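Local coordinates for protein paenibacillus xanthan lyase (Paenibacillus, PDB 6F2P) that acts as a xanthan lyase, cleaving the polysaccharide xanthan by an eliminative reaction, probably at the terminal mannosyl-glucuronate linkage of its side chains, at residues 268-273 and 372-377; 286-291 and 578-583; 476-481 and 502-507; 689-694 and 745-750; 762-767 and 811-816. All blocks are in the same frame, centred on the assembly; numbering follows the deposited sequence.

Interaction 1 of 5, residues 268-273 and 372-377; sequences EPFIYK and RAVQLR
The rings of Phe-270 and Tyr-272 meet strand 372-377 at two points, each touched by a single methyl group. At the rim of the Tyr-272 ring, close to its plane, Leu-376 CD2 lies 3.9 Å from CD1. The Phe-270 ring is approached obliquely by Val-374, whose CG2 sits 3.5 Å from CE1; the same ring also meets that of Phe-367 on the adjacent strand 363-367. With CG1 of Val-374 anti to the backbone N (chi1 176°), the two methyls are split, CG2 going to the phenyl ring and CG1 lying 3.8 Å from Pro-269 O. Tyr-272 has its CG anti to the backbone N, and its side chain runs past that of Leu-376 in the opposite direction. Its hydroxyl reaches the far end of the strand through one water, which is 2.7 Å from Tyr-272 OH and donates to the carbonyl oxygen of Arg-377. The contact joins the turn after helix 256-267, in the helical N-terminal part of this family 8 lyase, to the four-stranded sheet at the start of the super-sandwich. With no direct hydrogen bond across it, the buried junction depends on methyl-to-ring packing, and the water bridge supplies its polar link.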
# COMPACT_ATOMS: atom_id res chain seq x y z
N GLU A 268 -7.60 10.98 -12.21
CA GLU A 268 -8.87 11.50 -11.72
C GLU A 268 -8.93 11.63 -10.18
O GLU A 268 -9.41 12.65 -9.67
CB GLU A 268 -10.04 10.67 -12.26
CG GLU A 268 -11.39 11.33 -12.05
CD GLU A 268 -12.54 10.44 -12.44
OE1 GLU A 268 -12.31 9.23 -12.58
OE2 GLU A 268 -13.67 10.95 -12.63
N PRO A 269 -8.44 10.62 -9.43
CA PRO A 269 -8.57 10.82 -7.98
C PRO A 269 -7.64 11.92 -7.46
O PRO A 269 -7.85 12.43 -6.35
CB PRO A 269 -8.15 9.46 -7.39
CG PRO A 269 -8.17 8.50 -8.53
CD PRO A 269 -7.89 9.30 -9.77
N PHE A 270 -6.64 12.29 -8.24
CA PHE A 270 -5.64 13.25 -7.77
C PHE A 270 -5.86 14.64 -8.32
O PHE A 270 -5.05 15.54 -8.06
CB PHE A 270 -4.22 12.77 -8.08
CG PHE A 270 -3.83 11.53 -7.34
CD1 PHE A 270 -3.68 11.57 -5.96
CD2 PHE A 270 -3.63 10.34 -8.00
CE1 PHE A 270 -3.32 10.43 -5.26
CE2 PHE A 270 -3.28 9.21 -7.32
CZ PHE A 270 -3.12 9.25 -5.95
N ILE A 271 -6.93 14.83 -9.08
CA ILE A 271 -7.28 16.18 -9.50
C ILE A 271 -8.48 16.65 -8.72
O ILE A 271 -9.59 16.14 -8.90
CB ILE A 271 -7.59 16.28 -11.00
CG1 ILE A 271 -6.34 15.99 -11.81
CG2 ILE A 271 -8.12 17.68 -11.35
CD1 ILE A 271 -6.60 15.91 -13.28
N TYR A 272 -8.24 17.59 -7.81
CA TYR A 272 -9.34 18.16 -7.07
C TYR A 272 -9.65 19.53 -7.62
O TYR A 272 -8.89 20.48 -7.42
CB TYR A 272 -9.04 18.22 -5.57
CG TYR A 272 -10.30 18.40 -4.77
CD1 TYR A 272 -11.12 17.31 -4.47
CD2 TYR A 272 -10.71 19.66 -4.36
CE1 TYR A 272 -12.28 17.47 -3.76
CE2 TYR A 272 -11.88 19.83 -3.64
CZ TYR A 272 -12.66 18.73 -3.35
OH TYR A 272 -13.83 18.90 -2.63
N LYS A 273 -10.77 19.63 -8.33
CA LYS A 273 -11.24 20.90 -8.88
C LYS A 273 -10.14 21.72 -9.55
O LYS A 273 -10.01 22.93 -9.33
CB LYS A 273 -11.95 21.70 -7.79
CG LYS A 273 -13.15 20.96 -7.21
CD LYS A 273 -13.85 21.78 -6.14
CE LYS A 273 -15.11 21.09 -5.68
NZ LYS A 273 -15.88 21.95 -4.73
N ARG A 372 0.15 6.20 -0.19
CA ARG A 372 -0.72 7.37 -0.28
C ARG A 372 -2.18 6.95 -0.13
O ARG A 372 -2.53 5.79 -0.34
CB ARG A 372 -0.54 8.09 -1.62
CG ARG A 372 0.84 8.68 -1.84
CD ARG A 372 1.07 9.87 -0.93
NE ARG A 372 2.26 10.65 -1.32
CZ ARG A 372 3.47 10.48 -0.81
NH1 ARG A 372 3.68 9.57 0.14
NH2 ARG A 372 4.48 11.23 -1.23
N ALA A 373 -3.03 7.91 0.22
CA ALA A 373 -4.46 7.64 0.34
C ALA A 373 -5.24 8.90 -0.01
O ALA A 373 -4.78 10.03 0.21
CB ALA A 373 -4.79 7.18 1.75
N VAL A 374 -6.43 8.70 -0.58
CA VAL A 374 -7.30 9.82 -0.91
C VAL A 374 -8.74 9.55 -0.46
O VAL A 374 -9.30 8.49 -0.74
CB VAL A 374 -7.30 10.13 -2.42
CG1 VAL A 374 -8.29 11.23 -2.74
CG2 VAL A 374 -5.91 10.54 -2.86
N GLN A 375 -9.30 10.52 0.25
CA GLN A 375 -10.71 10.49 0.61
C GLN A 375 -11.44 11.62 -0.09
O GLN A 375 -11.14 12.79 0.11
CB GLN A 375 -10.88 10.59 2.13
CG GLN A 375 -12.32 10.75 2.58
CD GLN A 375 -13.17 9.52 2.29
OE1 GLN A 375 -13.43 9.17 1.14
NE2 GLN A 375 -13.61 8.86 3.35
N LEU A 376 -12.40 11.25 -0.94
CA LEU A 376 -13.20 12.24 -1.63
C LEU A 376 -14.66 12.09 -1.18
O LEU A 376 -15.30 11.06 -1.40
CB LEU A 376 -13.08 12.07 -3.14
CG LEU A 376 -11.67 12.11 -3.74
CD1 LEU A 376 -11.71 11.73 -5.21
CD2 LEU A 376 -11.03 13.48 -3.58
N ARG A 377 -15.16 13.14 -0.53
CA ARG A 377 -16.51 13.18 -0.01
C ARG A 377 -17.21 14.39 -0.60
O ARG A 377 -16.56 15.27 -1.16
CB ARG A 377 -16.48 13.31 1.51
CG ARG A 377 -15.81 12.15 2.21
CD ARG A 377 -16.48 10.85 1.86
NE ARG A 377 -17.91 10.90 2.11
CZ ARG A 377 -18.76 9.94 1.76
NH1 ARG A 377 -18.31 8.86 1.13
NH2 ARG A 377 -20.06 10.06 2.02
O HOH W 1 -15.50 16.87 -3.05

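Interaction 2 of 5, residues 286-291 and 578-583; sequences SRHGLQ and GSWSSL
Two loops, the second coiled helically over 580-583, come together without a hydrogen bond between them, their backbones nearest where the CA atoms of Ser-286 and Leu-583 are 5.3 Å apart. Trp-580 is the central side chain, its indole reaching across to 286-291. CB of His-288 sits over one face of the five-membered ring in a CH-pi contact. The imidazole itself, with CG between the backbone N and the carbonyl carbon (chi1 67°), turns away and meets Trp-589 edge-to-face. Farther along the indole, Gln-291 crosses obliquely, its CD 3.5 Å from Trp-580 CZ2 and its amide plane 61° from the ring. That amide is held at both ends: Gln-291 NE2 donates to a lone pair of His-288 O at 3.0 Å, and OE1 accepts from the backbone N of His-425. His-425 also takes the indole NE1 through its ND1. Replacing Trp-580 by an alanine would remove the indole and would probably cost His-288 and Gln-291 their packing partner as well as the bond to His-425. At the other end, Ser-286 CB rests 3.7 Å from Leu-583 CB, while the Ser-286 hydroxyl bonds to Arg-283 O and Asn-401 N. The contact joins the helical N-terminal region, just before helix 292-307, to the super-sandwich, just after strand 566-578, with helix 426-429 packed against the indole.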
# COMPACT_ATOMS: atom_id res chain seq x y z
N SER A 286 8.30 22.23 -5.49
CA SER A 286 9.21 23.37 -5.34
C SER A 286 9.38 24.21 -6.60
O SER A 286 10.26 25.05 -6.66
CB SER A 286 10.59 22.91 -4.87
OG SER A 286 11.26 22.18 -5.89
N ARG A 287 8.55 23.99 -7.61
CA ARG A 287 8.62 24.79 -8.84
C ARG A 287 7.54 25.85 -8.86
O ARG A 287 6.35 25.54 -8.93
CB ARG A 287 8.55 23.89 -10.09
CG ARG A 287 9.77 23.03 -10.23
CD ARG A 287 9.64 21.99 -11.32
NE ARG A 287 10.84 21.14 -11.34
CZ ARG A 287 10.92 19.96 -11.95
NH1 ARG A 287 9.89 19.47 -12.61
NH2 ARG A 287 12.06 19.27 -11.89
N HIS A 288 7.95 27.12 -8.81
CA HIS A 288 6.99 28.22 -8.70
C HIS A 288 6.06 28.31 -9.89
O HIS A 288 4.90 28.69 -9.75
CB HIS A 288 7.70 29.56 -8.49
CG HIS A 288 8.51 30.01 -9.66
ND1 HIS A 288 8.01 30.87 -10.61
CD2 HIS A 288 9.79 29.74 -10.02
CE1 HIS A 288 8.95 31.10 -11.52
NE2 HIS A 288 10.03 30.43 -11.18
N GLY A 289 6.56 27.94 -11.06
CA GLY A 289 5.77 28.01 -12.27
C GLY A 289 4.93 26.76 -12.46
O GLY A 289 4.21 26.62 -13.45
N LEU A 290 5.03 25.85 -11.51
CA LEU A 290 4.36 24.56 -11.65
C LEU A 290 3.66 24.17 -10.36
O LEU A 290 3.77 23.03 -9.90
CB LEU A 290 5.38 23.51 -12.06
CG LEU A 290 4.86 22.29 -12.81
CD1 LEU A 290 3.96 22.71 -13.97
CD2 LEU A 290 6.05 21.49 -13.30
N GLN A 291 2.92 25.11 -9.80
CA GLN A 291 2.10 24.84 -8.63
C GLN A 291 0.89 23.97 -9.01
O GLN A 291 0.60 23.81 -10.20
CB GLN A 291 1.68 26.15 -7.97
CG GLN A 291 2.89 26.94 -7.47
CD GLN A 291 2.54 28.30 -6.90
OE1 GLN A 291 2.00 28.41 -5.80
NE2 GLN A 291 2.86 29.35 -7.64
N GLY A 578 8.88 34.83 2.17
CA GLY A 578 9.90 33.94 1.68
C GLY A 578 9.86 33.97 0.18
O GLY A 578 8.96 34.60 -0.41
N SER A 579 10.81 33.30 -0.45
CA SER A 579 10.82 33.18 -1.89
C SER A 579 11.04 31.73 -2.29
O SER A 579 11.50 30.91 -1.49
CB SER A 579 11.91 34.08 -2.51
OG SER A 579 13.20 33.54 -2.28
N TRP A 580 10.73 31.42 -3.54
CA TRP A 580 10.88 30.07 -4.06
C TRP A 580 12.32 29.57 -4.06
O TRP A 580 12.56 28.36 -4.13
CB TRP A 580 10.29 29.99 -5.46
CG TRP A 580 8.82 30.04 -5.41
CD1 TRP A 580 8.03 31.15 -5.46
CD2 TRP A 580 7.94 28.92 -5.24
NE1 TRP A 580 6.71 30.79 -5.36
CE2 TRP A 580 6.63 29.43 -5.22
CE3 TRP A 580 8.13 27.54 -5.12
CZ2 TRP A 580 5.52 28.60 -5.09
CZ3 TRP A 580 7.03 26.73 -4.98
CH2 TRP A 580 5.74 27.26 -4.97
N SER A 581 13.26 30.50 -3.99
CA SER A 581 14.69 30.18 -4.02
C SER A 581 15.08 29.25 -2.89
O SER A 581 15.96 28.40 -3.05
CB SER A 581 15.52 31.45 -3.96
OG SER A 581 15.55 32.07 -5.23
N SER A 582 14.41 29.42 -1.75
CA SER A 582 14.61 28.55 -0.59
C SER A 582 14.22 27.11 -0.91
O SER A 582 14.84 26.17 -0.41
CB SER A 582 13.78 29.06 0.58
OG SER A 582 14.14 30.39 0.91
N LEU A 583 13.19 26.94 -1.74
CA LEU A 583 12.74 25.59 -2.07
C LEU A 583 13.48 25.04 -3.27
O LEU A 583 13.76 23.83 -3.34
CB LEU A 583 11.24 25.56 -2.34
CG LEU A 583 10.30 25.77 -1.16
CD1 LEU A 583 10.12 27.26 -0.85
CD2 LEU A 583 8.96 25.10 -1.44

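Interaction 3 of 5, residues 476-481 and 502-507; sequences VGKSLT and STDGIA
An ST turn at Ser-502 organises this meeting of two loops at one end of the super-sandwich strands: the hydroxyl OG of Ser-502 accepts from the backbone N of Asp-504, two residues on. The tight part of the contact is polar and centres on Ser-479. Its OG donates to Asp-504 OD2 at 2.7 Å and accepts from the backbone N of Thr-503, also at 2.7 Å and almost straight (175°). A longer bond arrives from Thr-503 OG1, so three donors and acceptors grip one hydroxyl. Asp-504 OD2 takes a second hydroxyl, Ser-502 OG, at 2.7 Å; both approach from above the carboxylate plane. This concentration of donors would probably favour the ionised form of Asp-504. On the buried side, Leu-480 N adds a weak bond to Asp-504 OD2, and Leu-480 CD1 lies 4.0 Å from Ser-502 CB, both side chains also touching Leu-441 and Thr-508. The solvent side is looser: Thr-503 is exposed, and Lys-478 passes the carboxylate with CA and CB, while its chain bends at chi2 and NZ stays 5.8 Å from Asp-504 OD1. That oxygen, Asp-504 OD1, receives Ser-479 N on its syn lone pair at 2.9 Å.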
# COMPACT_ATOMS: atom_id res chain seq x y z
N VAL A 476 13.93 9.83 9.91
CA VAL A 476 15.27 9.32 9.63
C VAL A 476 16.32 10.24 10.24
O VAL A 476 16.18 11.46 10.22
CB VAL A 476 15.53 9.04 8.12
CG1 VAL A 476 14.25 8.63 7.41
CG2 VAL A 476 16.14 10.22 7.45
N GLY A 477 17.34 9.64 10.85
CA GLY A 477 18.35 10.42 11.55
C GLY A 477 17.90 10.91 12.92
O GLY A 477 18.64 11.60 13.62
N LYS A 478 16.69 10.54 13.32
CA LYS A 478 16.18 10.92 14.63
C LYS A 478 15.71 9.70 15.41
O LYS A 478 15.56 8.61 14.84
CB LYS A 478 15.04 11.92 14.48
CG LYS A 478 15.38 13.15 13.62
CD LYS A 478 16.52 13.95 14.18
CE LYS A 478 16.61 15.32 13.49
NZ LYS A 478 17.85 16.08 13.88
N SER A 479 15.50 9.86 16.71
CA SER A 479 14.96 8.76 17.49
C SER A 479 13.44 8.80 17.39
O SER A 479 12.77 7.78 17.58
CB SER A 479 15.39 8.85 18.95
OG SER A 479 14.83 9.99 19.58
N LEU A 480 12.92 10.00 17.09
CA LEU A 480 11.49 10.26 17.06
C LEU A 480 10.73 9.15 16.37
O LEU A 480 11.11 8.70 15.29
CB LEU A 480 11.17 11.60 16.38
CG LEU A 480 9.67 11.89 16.28
CD1 LEU A 480 9.00 11.88 17.65
CD2 LEU A 480 9.36 13.19 15.55
N THR A 481 9.68 8.68 17.03
CA THR A 481 8.83 7.65 16.46
C THR A 481 7.41 7.86 16.94
O THR A 481 7.18 8.45 18.01
CB THR A 481 9.35 6.25 16.84
OG1 THR A 481 8.77 5.27 15.98
CG2 THR A 481 9.05 5.95 18.29
N SER A 502 10.63 10.03 21.91
CA SER A 502 11.84 10.63 21.38
C SER A 502 12.89 10.79 22.48
O SER A 502 12.55 10.99 23.64
CB SER A 502 11.53 11.98 20.74
OG SER A 502 12.72 12.71 20.52
N THR A 503 14.16 10.71 22.10
CA THR A 503 15.25 11.03 23.00
C THR A 503 16.16 12.07 22.37
O THR A 503 17.35 12.12 22.66
CB THR A 503 16.08 9.79 23.35
OG1 THR A 503 16.39 9.06 22.15
CG2 THR A 503 15.32 8.89 24.30
N ASP A 504 15.58 12.92 21.52
CA ASP A 504 16.37 13.86 20.72
C ASP A 504 16.57 15.20 21.42
O ASP A 504 17.22 16.10 20.88
CB ASP A 504 15.70 14.11 19.35
CG ASP A 504 15.49 12.84 18.56
OD1 ASP A 504 16.48 12.26 18.07
OD2 ASP A 504 14.32 12.41 18.40
N GLY A 505 16.00 15.34 22.61
CA GLY A 505 16.16 16.57 23.37
C GLY A 505 15.51 17.81 22.76
O GLY A 505 15.91 18.94 23.06
N ILE A 506 14.52 17.60 21.91
CA ILE A 506 13.82 18.72 21.29
C ILE A 506 12.32 18.57 21.43
O ILE A 506 11.78 17.47 21.26
CB ILE A 506 14.18 18.83 19.80
CG1 ILE A 506 15.68 19.07 19.63
CG2 ILE A 506 13.39 19.93 19.12
CD1 ILE A 506 16.15 18.81 18.24
N ALA A 507 11.65 19.67 21.75
CA ALA A 507 10.19 19.70 21.86
C ALA A 507 9.54 19.06 20.63
O ALA A 507 9.86 19.41 19.48
CB ALA A 507 9.71 21.12 22.03

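Interaction 4 of 5, residues 689-694 and 745-750; sequences FEISVS and YKVKFS
Ser-692 OG is gripped by two hydrogen bonds, one with Thr-460 OG1 and one to the carbonyl oxygen of Asp-461, and the ammonium NZ of Lys-746 stands 3.1 Å from it. Lys-746 reaches this place by running extended and then bending at its last torsion (chi4 53°), and NZ forms a salt bridge with Asp-461. Glu-690, stretched out on the same face, lays its OE2 3.5 Å from Lys-746 CD, but Glu-690 OE2 stays 5.5 Å from Lys-746 NZ, so the charged atoms are not in contact. Beneath these side chains the strands run antiparallel, and six backbone bonds join the hydrogen-bonded pairs Phe-689/Phe-749, Ile-691/Val-747 and Val-693/Tyr-745. The Phe-749 N to Phe-689 O bond measures 2.7 Å; Ile-691 N approaches Val-747 O nearly along the C=O axis. CA atoms of the non-hydrogen-bonded residues make CA-H...O contacts with carbonyls of adjacent hydrogen-bonded pairs, Lys-746 CA lying 3.3 Å from Ile-691 O. On the other, apolar face, Ile-691 CD1 meets the edge of the Phe-749 ring, 4.1 Å from CD2. The two are inner strands of an antiparallel sheet, with 678-684 beside the first and the outermost strand 714-718 beside the second. Their apolar face packs on strand 731-736, in the second sheet of the beta-sandwich, whereas the polar face meets strand 457-462 of the super-sandwich.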
# COMPACT_ATOMS: atom_id res chain seq x y z
N PHE A 689 -22.85 -8.30 8.16
CA PHE A 689 -21.66 -7.78 8.79
C PHE A 689 -20.49 -7.99 7.85
O PHE A 689 -20.19 -9.13 7.47
CB PHE A 689 -21.41 -8.52 10.10
CG PHE A 689 -20.50 -7.80 11.02
CD1 PHE A 689 -19.13 -7.81 10.81
CD2 PHE A 689 -21.00 -7.13 12.12
CE1 PHE A 689 -18.28 -7.14 11.67
CE2 PHE A 689 -20.15 -6.46 12.98
CZ PHE A 689 -18.79 -6.47 12.76
N GLU A 690 -19.84 -6.90 7.46
CA GLU A 690 -18.73 -7.00 6.52
C GLU A 690 -17.41 -6.57 7.16
O GLU A 690 -17.36 -5.62 7.94
CB GLU A 690 -19.03 -6.17 5.27
CG GLU A 690 -17.89 -6.15 4.29
CD GLU A 690 -18.16 -5.25 3.10
OE1 GLU A 690 -19.18 -4.53 3.11
OE2 GLU A 690 -17.35 -5.27 2.16
N ILE A 691 -16.35 -7.29 6.82
CA ILE A 691 -15.03 -6.98 7.34
C ILE A 691 -14.00 -6.84 6.22
O ILE A 691 -13.93 -7.66 5.31
CB ILE A 691 -14.55 -8.05 8.33
CG1 ILE A 691 -15.53 -8.17 9.49
CG2 ILE A 691 -13.15 -7.71 8.84
CD1 ILE A 691 -16.15 -9.54 9.61
N SER A 692 -13.20 -5.78 6.29
CA SER A 692 -12.12 -5.58 5.33
C SER A 692 -10.78 -5.66 6.04
O SER A 692 -10.58 -5.02 7.08
CB SER A 692 -12.26 -4.23 4.64
OG SER A 692 -11.30 -4.07 3.61
N VAL A 693 -9.86 -6.46 5.50
CA VAL A 693 -8.55 -6.66 6.13
C VAL A 693 -7.41 -6.44 5.15
O VAL A 693 -7.50 -6.82 3.98
CB VAL A 693 -8.43 -8.09 6.67
CG1 VAL A 693 -7.17 -8.23 7.53
CG2 VAL A 693 -9.65 -8.45 7.47
N SER A 694 -6.32 -5.84 5.62
CA SER A 694 -5.11 -5.74 4.80
C SER A 694 -3.89 -5.86 5.68
O SER A 694 -3.95 -5.60 6.88
CB SER A 694 -5.07 -4.41 4.06
OG SER A 694 -4.72 -3.35 4.94
N TYR A 745 -8.68 -7.45 1.56
CA TYR A 745 -9.50 -8.66 1.46
C TYR A 745 -10.80 -8.51 2.25
O TYR A 745 -10.76 -8.17 3.43
CB TYR A 745 -8.72 -9.83 2.02
CG TYR A 745 -7.35 -10.00 1.42
CD1 TYR A 745 -6.24 -9.40 2.00
CD2 TYR A 745 -7.17 -10.75 0.27
CE1 TYR A 745 -4.98 -9.55 1.45
CE2 TYR A 745 -5.92 -10.92 -0.28
CZ TYR A 745 -4.82 -10.32 0.31
OH TYR A 745 -3.58 -10.48 -0.25
N LYS A 746 -11.94 -8.78 1.61
CA LYS A 746 -13.24 -8.57 2.24
C LYS A 746 -14.07 -9.85 2.40
O LYS A 746 -13.99 -10.76 1.58
CB LYS A 746 -14.05 -7.52 1.47
CG LYS A 746 -13.55 -6.09 1.64
CD LYS A 746 -14.24 -5.15 0.66
CE LYS A 746 -13.80 -3.70 0.83
NZ LYS A 746 -12.32 -3.54 0.77
N VAL A 747 -14.86 -9.89 3.47
CA VAL A 747 -15.80 -10.96 3.70
C VAL A 747 -17.08 -10.37 4.29
O VAL A 747 -17.03 -9.48 5.13
CB VAL A 747 -15.21 -12.06 4.63
CG1 VAL A 747 -14.87 -11.49 6.01
CG2 VAL A 747 -16.18 -13.23 4.77
N LYS A 748 -18.23 -10.84 3.83
CA LYS A 748 -19.51 -10.35 4.32
C LYS A 748 -20.37 -11.50 4.84
O LYS A 748 -20.74 -12.42 4.10
CB LYS A 748 -20.26 -9.54 3.25
CG LYS A 748 -21.62 -9.03 3.71
CD LYS A 748 -22.05 -7.77 2.96
CE LYS A 748 -22.11 -7.99 1.46
NZ LYS A 748 -22.72 -6.84 0.72
N PHE A 749 -20.67 -11.44 6.14
CA PHE A 749 -21.43 -12.48 6.80
C PHE A 749 -22.91 -12.12 6.87
O PHE A 749 -23.27 -10.95 6.92
CB PHE A 749 -20.89 -12.68 8.20
CG PHE A 749 -19.57 -13.38 8.25
CD1 PHE A 749 -19.51 -14.77 8.23
CD2 PHE A 749 -18.39 -12.67 8.34
CE1 PHE A 749 -18.28 -15.43 8.28
CE2 PHE A 749 -17.16 -13.32 8.39
CZ PHE A 749 -17.11 -14.70 8.37
N SER A 750 -23.77 -13.13 6.89
CA SER A 750 -25.19 -12.90 7.11
C SER A 750 -25.50 -12.93 8.61
O SER A 750 -24.89 -13.70 9.36
CB SER A 750 -26.03 -13.95 6.38
OG SER A 750 -25.72 -15.26 6.83

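Interaction 5 of 5, residues 762-767 and 811-816; sequences IPIPNP and LDVTQP
Thr-814 and Gln-815, just beyond the end of strand 806-813, both turn toward the proline-rich segment 762-767 and converge on one carbonyl. The threonine hydroxyl, placed between the backbone N and the carbonyl carbon (chi1 65°), donates to Ile-762 O at 2.6 Å. Gln-815 bends at chi2 so that NE2 reaches the same oxygen at 2.8 Å in a nearly straight bond, with the acceptor in its amide plane. Both donors stand above the carbonyl plane instead of on a lone pair, by 43° and 59° respectively. Around this polar centre the apolar branches are set at different angles. Ile-762 crosses Thr-814 at about a right angle, their CG2 methyls 3.8 Å apart. Pro-765 meets the threonine tip to tip, CD lying 4.0 Å from Thr-814 CG2. Ile-764 instead slides past Thr-814 in the opposite direction, and its CD1 ends 3.6 Å from Gln-815 N and near Val-813 CG1. An inverse gamma turn centred on Pro-765 redirects the chain here. A valine in place of Thr-814 would lack OG1 and would probably weaken the hold on the Ile-762 carbonyl. One water accepts from Ile-762 N at 2.6 Å and, weakly, from Gln-815 NE2. Lys-734 of the preceding sandwich touches Ile-762 and Thr-814 and forms a salt bridge with Asp-812, whose other carboxylate oxygen is hydrogen-bonded to Tyr-705 OH. Pro-763, Pro-765 and Pro-767 have no backbone N-H to donate, and the direct hydrogen bonds across this contact run from side chains of 811-816 to a single backbone carbonyl of the linker.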
# COMPACT_ATOMS: atom_id res chain seq x y z
N ILE A 762 -10.62 -27.36 10.81
CA ILE A 762 -9.60 -27.49 9.78
C ILE A 762 -8.41 -28.24 10.36
O ILE A 762 -7.64 -27.68 11.14
CB ILE A 762 -9.14 -26.11 9.28
CG1 ILE A 762 -10.32 -25.34 8.69
CG2 ILE A 762 -8.02 -26.24 8.26
CD1 ILE A 762 -9.93 -23.98 8.13
N PRO A 763 -8.26 -29.52 9.99
CA PRO A 763 -7.19 -30.34 10.58
C PRO A 763 -5.81 -29.88 10.12
O PRO A 763 -5.73 -29.09 9.17
CB PRO A 763 -7.50 -31.74 10.07
CG PRO A 763 -8.24 -31.52 8.79
CD PRO A 763 -9.02 -30.26 8.97
N ILE A 764 -4.76 -30.35 10.78
CA ILE A 764 -3.40 -29.99 10.39
C ILE A 764 -3.12 -30.49 8.98
O ILE A 764 -3.11 -31.69 8.74
CB ILE A 764 -2.37 -30.59 11.35
CG1 ILE A 764 -2.61 -30.08 12.78
CG2 ILE A 764 -0.97 -30.28 10.89
CD1 ILE A 764 -2.52 -28.57 12.92
N PRO A 765 -2.88 -29.57 8.04
CA PRO A 765 -2.71 -29.92 6.63
C PRO A 765 -1.44 -30.73 6.34
O PRO A 765 -0.62 -30.29 5.54
CB PRO A 765 -2.63 -28.56 5.94
CG PRO A 765 -2.13 -27.64 6.98
CD PRO A 765 -2.76 -28.12 8.26
N ASN A 766 -1.30 -31.89 6.96
CA ASN A 766 -0.15 -32.76 6.72
C ASN A 766 -0.25 -33.49 5.39
O ASN A 766 -1.33 -33.95 5.03
CB ASN A 766 0.00 -33.77 7.87
CG ASN A 766 0.63 -33.16 9.11
OD1 ASN A 766 1.54 -32.34 9.03
ND2 ASN A 766 0.13 -33.56 10.28
N PRO A 767 0.86 -33.57 4.65
CA PRO A 767 2.13 -32.93 5.00
C PRO A 767 2.21 -31.49 4.47
O PRO A 767 1.50 -31.15 3.53
CB PRO A 767 3.17 -33.80 4.29
CG PRO A 767 2.46 -34.26 3.07
CD PRO A 767 0.99 -34.41 3.44
N LEU A 811 4.37 -21.67 8.06
CA LEU A 811 3.40 -22.76 8.06
C LEU A 811 2.15 -22.33 8.80
O LEU A 811 2.22 -21.71 9.86
CB LEU A 811 3.99 -24.00 8.73
CG LEU A 811 5.05 -24.85 8.00
CD1 LEU A 811 6.32 -24.06 7.67
CD2 LEU A 811 5.38 -26.09 8.85
N ASP A 812 0.99 -22.67 8.25
CA ASP A 812 -0.27 -22.41 8.92
C ASP A 812 -0.63 -23.57 9.85
O ASP A 812 -1.07 -24.63 9.40
CB ASP A 812 -1.38 -22.20 7.89
CG ASP A 812 -2.67 -21.69 8.51
OD1 ASP A 812 -2.74 -21.60 9.76
OD2 ASP A 812 -3.62 -21.38 7.75
N VAL A 813 -0.43 -23.37 11.15
CA VAL A 813 -0.80 -24.38 12.15
C VAL A 813 -2.25 -24.15 12.57
O VAL A 813 -2.54 -23.28 13.40
CB VAL A 813 0.13 -24.34 13.37
CG1 VAL A 813 -0.27 -25.40 14.40
CG2 VAL A 813 1.58 -24.51 12.93
N THR A 814 -3.15 -24.93 11.99
CA THR A 814 -4.59 -24.66 12.05
C THR A 814 -5.28 -25.12 13.33
O THR A 814 -6.43 -24.77 13.57
CB THR A 814 -5.31 -25.30 10.86
OG1 THR A 814 -5.20 -26.72 10.96
CG2 THR A 814 -4.69 -24.83 9.55
N GLN A 815 -4.58 -25.92 14.13
CA GLN A 815 -5.12 -26.41 15.39
C GLN A 815 -4.08 -26.26 16.49
O GLN A 815 -2.99 -26.82 16.40
CB GLN A 815 -5.53 -27.89 15.29
CG GLN A 815 -6.62 -28.17 14.28
CD GLN A 815 -7.92 -27.47 14.65
OE1 GLN A 815 -8.20 -27.22 15.82
NE2 GLN A 815 -8.72 -27.15 13.64
N PRO A 816 -4.42 -25.49 17.53
CA PRO A 816 -3.49 -25.33 18.65
C PRO A 816 -3.20 -26.68 19.29
O PRO A 816 -4.08 -27.53 19.36
CB PRO A 816 -4.26 -24.44 19.63
CG PRO A 816 -5.69 -24.62 19.26
CD PRO A 816 -5.71 -24.83 17.78
O HOH W 2 -10.80 -25.12 12.07

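How the interactions relate
From the N terminus, interaction 1 opens at 268-273 and interaction 2 at 286-291, both in the helical part of the chain. Interaction 1 closes first, at 372-377, so the two cross; they tie the helical region to the super-sandwich at sites whose centres are about 24 Å apart. Interaction 3 then joins 476-481 to 502-507, a short loop nested within the much longer one that interaction 2 closes at 578-583. Interaction 4 follows in series, pairing strands of the next beta-sandwich, and interaction 5 fastens the linker beyond it to the following beta domain. Interactions 2 and 5 lie on opposite sides of the chain's centre.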